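Local coordinates for acyl-CoA dehydrogenase family protein (Porphyromonas gingivalis, PDB 2OKU) that belongs to a family of FAD-dependent acyl-CoA dehydrogenases and probably oxidises acyl-CoA thioesters, the present chain being its C-terminal, largely helical domain, at the interface of chains A and B. Sequence-based numbering; all coordinates share one arbitrary frame. Chains: chain A/B, Acyl-CoA dehydrogenase family protein.

Contact 1 and contact 2 are two patches of one two-fold symmetric interface, their C-alpha centres about 13 Å apart. Both join helix 58-87 of one chain to helix 92-115 of the other, and in contact 1 the two copies of helix 92-115 also meet. Phe77 appears in both: A:Phe77 packs on a tyrosine in contact 1, while B:Phe77 reaches the start of the partner's helix in contact 2. Contact 1 packs tyrosine and phenylalanine rings round a hydrogen-bonded hydroxyl; contact 2 mixes small residues with two phenylalanines and a water bridge. Symmetry gives each a twin. The same pairing need not hold in the full-length enzyme.

Contact 1: the interface of chains A and B. Residues chain A 74, 77, 98, 101-102; chain B 97-98, 101.
B:Tyr98 of helix 92-115 pushes its ring between A:Phe77 and A:Tyr101, and most of this patch is aromatic packing. On one face of the B:Tyr98 ring lies the edge of A:Phe77, whose CD2 sits toward the rim, 3.5 Å from B:Tyr98 CE1. The opposite face receives A:Tyr101 edge-on, with CE2 over the ring centre and the planes turned by 80°. A:Tyr98 and B:Tyr101 repeat the T-shaped arrangement: CE2 of B:Tyr101 stands over the centre of the A:Tyr98 ring, 3.7 Å from A:Tyr98 CZ. The two Tyr101 rings lie face against face but offset toward their rims and run antiparallel, with A:Tyr101 CD1 3.6 Å from B:Tyr101 CE1. A chi1 of 178° sets the ring of A:Tyr101 anti to its own nitrogen and carries it toward the partner helix. There its hydroxyl OH ends 3.2 Å from the methyl B:Val97 CG1, the two side chains crossing at about a right angle. Broad tyrosine rings suit these places because they let the helices pack by faces and edges.

The polar contacts gather at the B:Tyr98 hydroxyl. Its OH forms a nearly straight hydrogen bond (170° at the hydrogen) with A:His74 ND1 at 2.7 Å, the imidazole nitrogen lying in the plane of the tyrosine ring at its edge. Histidine fits because an imidazole nitrogen can be donor or acceptor of a hydrogen bond; which one it is here is not decided. Two waters extend the network into the backbone of chain A: water 1 links the hydroxyl to A:His74 O, and water 2, 2.7 Å from B:Tyr98 OH, continues to the carbonyl A:Tyr98 O at 2.9 Å.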
loop_
_atom_site.group_PDB
_atom_site.type_symbol
_atom_site.label_atom_id
_atom_site.label_comp_id
_atom_site.label_asym_id
_atom_site.label_seq_id
_atom_site.Cartn_x
_atom_site.Cartn_y
_atom_site.Cartn_z
ATOM N N HIS A 74 5.762 2.648 -5.134
ATOM C CA HIS A 74 4.724 1.725 -5.622
ATOM C C HIS A 74 5.217 0.274 -5.627
ATOM O O HIS A 74 4.494 -0.649 -5.189
ATOM C CB HIS A 74 4.182 2.153 -6.997
ATOM C CG HIS A 74 3.447 3.445 -6.950
ATOM N ND1 HIS A 74 2.344 3.630 -6.149
ATOM C CD2 HIS A 74 3.680 4.627 -7.561
ATOM C CE1 HIS A 74 1.945 4.888 -6.249
ATOM N NE2 HIS A 74 2.718 5.504 -7.130
ATOM N N PHE A 77 5.920 -0.764 -1.718
ATOM C CA PHE A 77 4.633 -0.901 -1.020
ATOM C C PHE A 77 3.956 -2.189 -1.456
ATOM O O PHE A 77 3.432 -2.933 -0.624
ATOM C CB PHE A 77 3.738 0.294 -1.321
ATOM C CG PHE A 77 4.094 1.572 -0.568
ATOM C CD1 PHE A 77 5.255 1.711 0.192
ATOM C CD2 PHE A 77 3.241 2.670 -0.670
ATOM C CE1 PHE A 77 5.530 2.897 0.867
ATOM C CE2 PHE A 77 3.521 3.863 -0.017
ATOM C CZ PHE A 77 4.667 3.986 0.750
ATOM N N TYR A 98 -4.847 -3.266 -4.632
ATOM C CA TYR A 98 -3.779 -2.302 -4.395
ATOM C C TYR A 98 -2.686 -2.421 -5.474
ATOM O O TYR A 98 -2.147 -1.420 -5.885
ATOM C CB TYR A 98 -3.154 -2.431 -2.998
ATOM C CG TYR A 98 -3.886 -1.655 -1.890
ATOM C CD1 TYR A 98 -5.158 -2.050 -1.438
ATOM C CD2 TYR A 98 -3.324 -0.515 -1.333
ATOM C CE1 TYR A 98 -5.811 -1.348 -0.448
ATOM C CE2 TYR A 98 -3.972 0.191 -0.352
ATOM C CZ TYR A 98 -5.206 -0.231 0.102
ATOM O OH TYR A 98 -5.836 0.515 1.070
ATOM N N TYR A 101 -3.746 -0.375 -8.442
ATOM C CA TYR A 101 -3.516 1.023 -8.108
ATOM C C TYR A 101 -2.057 1.399 -8.339
ATOM O O TYR A 101 -1.772 2.370 -9.026
ATOM C CB TYR A 101 -3.899 1.277 -6.669
ATOM C CG TYR A 101 -3.665 2.691 -6.193
ATOM C CD1 TYR A 101 -4.545 3.710 -6.508
ATOM C CD2 TYR A 101 -2.548 3.005 -5.450
ATOM C CE1 TYR A 101 -4.311 5.031 -6.065
ATOM C CE2 TYR A 101 -2.300 4.291 -5.027
ATOM C CZ TYR A 101 -3.183 5.300 -5.317
ATOM O OH TYR A 101 -2.901 6.584 -4.849
ATOM N N GLY A 102 -1.144 0.598 -7.790
ATOM C CA GLY A 102 0.273 0.836 -7.959
ATOM C C GLY A 102 0.672 0.784 -9.418
ATOM O O GLY A 102 1.445 1.603 -9.884
ATOM N N VAL B 97 -0.883 9.410 0.411
ATOM C CA VAL B 97 -1.756 9.237 -0.734
ATOM C C VAL B 97 -2.466 7.871 -0.683
ATOM O O VAL B 97 -3.670 7.777 -0.947
ATOM C CB VAL B 97 -0.993 9.419 -2.044
ATOM C CG1 VAL B 97 -1.918 9.183 -3.234
ATOM C CG2 VAL B 97 -0.405 10.857 -2.107
ATOM N N TYR B 98 -1.722 6.817 -0.356
ATOM C CA TYR B 98 -2.304 5.487 -0.220
ATOM C C TYR B 98 -3.369 5.455 0.890
ATOM O O TYR B 98 -4.389 4.828 0.725
ATOM C CB TYR B 98 -1.229 4.432 0.072
ATOM C CG TYR B 98 -0.625 3.796 -1.154
ATOM C CD1 TYR B 98 0.318 4.450 -1.909
ATOM C CD2 TYR B 98 -1.003 2.507 -1.535
ATOM C CE1 TYR B 98 0.879 3.852 -3.041
ATOM C CE2 TYR B 98 -0.449 1.897 -2.636
ATOM C CZ TYR B 98 0.486 2.568 -3.395
ATOM O OH TYR B 98 1.008 1.922 -4.491
ATOM N N TYR B 101 -6.550 6.964 -0.368
ATOM C CA TYR B 101 -7.166 5.920 -1.192
ATOM C C TYR B 101 -7.916 4.905 -0.332
ATOM O O TYR B 101 -9.076 4.616 -0.598
ATOM C CB TYR B 101 -6.084 5.246 -2.054
ATOM C CG TYR B 101 -6.481 3.980 -2.747
ATOM C CD1 TYR B 101 -7.159 4.008 -3.956
ATOM C CD2 TYR B 101 -6.180 2.747 -2.184
ATOM C CE1 TYR B 101 -7.509 2.817 -4.610
ATOM C CE2 TYR B 101 -6.527 1.583 -2.798
ATOM C CZ TYR B 101 -7.182 1.610 -4.007
ATOM O OH TYR B 101 -7.483 0.419 -4.610
HETATM O O HOH W 1 1.721 -0.922 -5.419
HETATM O O HOH W 2 0.297 -0.718 -4.422
#

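Contact 2: the interface of chains A and B. Residues chain A 90-91, 94-95; chain B 69-70, 73, 77.
A:Ser94, at the start of helix 92-115, settles against B:Ala73 and B:Glu70 on helix 58-87 of the partner. Its OG, turned beside the backbone nitrogen by a chi1 of -65°, lies 3.4 Å from B:Ala73 CB, and its CB packs against the same methyl. Serine and alanine suit this place because neither has bulk to hold the backbones apart. The serine hydroxyl is also tied to the partner through water 3, 2.7 Å from A:Ser94 OG. From water 3 to B:Glu70 O, a backbone carbonyl oxygen, is 3.0 Å.

B:Val69, one turn before B:Ala73 on helix 58-87 of chain B, meets A:Ser90 and A:Phe91. One branch, anti to its own nitrogen at 172°, does the touching: B:Val69 CG1 comes within 3.3 Å of A:Ser90 O. A branched aliphatic side chain gives this edge a compact apolar surface, which the A:Phe91 side chain crosses at a slant. A:Phe91 CD1 lies 4.0 Å from B:Val69 CG1 and 3.8 Å from B:Ala73 CB, so this ring reaches both.

On the other flank, B:Phe77 points the rim of its ring at the chain A backbone. B:Phe77 CE2 lies 3.6 Å from A:Ala95 N, which sits in the ring plane, as do A:Phe91 O and A:Ser94 C. The flat ring thus meets the backbone with its edge, and the small A:Ala95 lets the rim come close.

In the fold, chain A contributes the 3-10 turn 89-91 and the first turn of helix 92-115, which meet the middle of helix 58-87 in chain B.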
loop_
_atom_site.group_PDB
_atom_site.type_symbol
_atom_site.label_atom_id
_atom_site.label_comp_id
_atom_site.label_asym_id
_atom_site.label_seq_id
_atom_site.Cartn_x
_atom_site.Cartn_y
_atom_site.Cartn_z
ATOM N N SER A 90 -6.437 -14.358 3.269
ATOM C CA SER A 90 -7.650 -13.543 3.327
ATOM C C SER A 90 -7.446 -12.162 2.710
ATOM O O SER A 90 -8.398 -11.569 2.207
ATOM C CB SER A 90 -8.117 -13.350 4.772
ATOM O OG SER A 90 -8.322 -14.622 5.390
ATOM N N PHE A 91 -6.210 -11.668 2.775
ATOM C CA PHE A 91 -5.857 -10.351 2.253
ATOM C C PHE A 91 -5.419 -10.334 0.780
ATOM O O PHE A 91 -5.142 -9.258 0.242
ATOM C CB PHE A 91 -4.772 -9.729 3.107
ATOM C CG PHE A 91 -5.222 -9.355 4.487
ATOM C CD1 PHE A 91 -6.498 -8.864 4.728
ATOM C CD2 PHE A 91 -4.365 -9.504 5.554
ATOM C CE1 PHE A 91 -6.898 -8.517 6.015
ATOM C CE2 PHE A 91 -4.776 -9.167 6.842
ATOM C CZ PHE A 91 -6.034 -8.676 7.057
ATOM N N SER A 94 -7.630 -8.077 -1.684
ATOM C CA SER A 94 -7.367 -6.673 -1.401
ATOM C C SER A 94 -5.986 -6.266 -1.927
ATOM O O SER A 94 -5.836 -5.196 -2.533
ATOM C CB SER A 94 -7.419 -6.392 0.105
ATOM O OG SER A 94 -8.726 -6.605 0.621
ATOM N N ALA A 95 -4.987 -7.114 -1.683
ATOM C CA ALA A 95 -3.628 -6.837 -2.144
ATOM C C ALA A 95 -3.582 -6.717 -3.669
ATOM O O ALA A 95 -2.879 -5.872 -4.212
ATOM C CB ALA A 95 -2.648 -7.917 -1.658
ATOM N N VAL B 69 -13.657 -8.102 5.318
ATOM C CA VAL B 69 -12.202 -8.343 5.218
ATOM C C VAL B 69 -11.501 -7.173 4.474
ATOM O O VAL B 69 -10.509 -6.638 4.963
ATOM C CB VAL B 69 -11.887 -9.703 4.547
ATOM C CG1 VAL B 69 -10.361 -9.836 4.269
ATOM C CG2 VAL B 69 -12.381 -10.859 5.444
ATOM N N GLU B 70 -12.049 -6.750 3.339
ATOM C CA GLU B 70 -11.507 -5.600 2.598
ATOM C C GLU B 70 -11.478 -4.362 3.453
ATOM O O GLU B 70 -10.505 -3.640 3.468
ATOM C CB GLU B 70 -12.361 -5.249 1.402
ATOM C CG GLU B 70 -12.324 -6.143 0.249
ATOM C CD GLU B 70 -13.214 -5.573 -0.877
ATOM O OE1 GLU B 70 -12.911 -4.426 -1.369
ATOM O OE2 GLU B 70 -14.219 -6.251 -1.216
ATOM N N ALA B 73 -8.689 -4.707 5.699
ATOM C CA ALA B 73 -7.418 -4.688 4.952
ATOM C C ALA B 73 -6.905 -3.263 4.715
ATOM O O ALA B 73 -5.703 -3.005 4.809
ATOM C CB ALA B 73 -7.568 -5.414 3.637
ATOM N N PHE B 77 -3.229 -2.681 5.880
ATOM C CA PHE B 77 -2.292 -2.227 4.843
ATOM C C PHE B 77 -1.769 -0.825 5.157
ATOM O O PHE B 77 -0.565 -0.528 5.022
ATOM C CB PHE B 77 -2.976 -2.188 3.487
ATOM C CG PHE B 77 -3.251 -3.556 2.863
ATOM C CD1 PHE B 77 -2.957 -4.752 3.501
ATOM C CD2 PHE B 77 -3.834 -3.603 1.601
ATOM C CE1 PHE B 77 -3.236 -5.988 2.859
ATOM C CE2 PHE B 77 -4.132 -4.806 0.994
ATOM C CZ PHE B 77 -3.821 -5.989 1.611
HETATM O O HOH W 3 -9.345 -4.008 0.738
#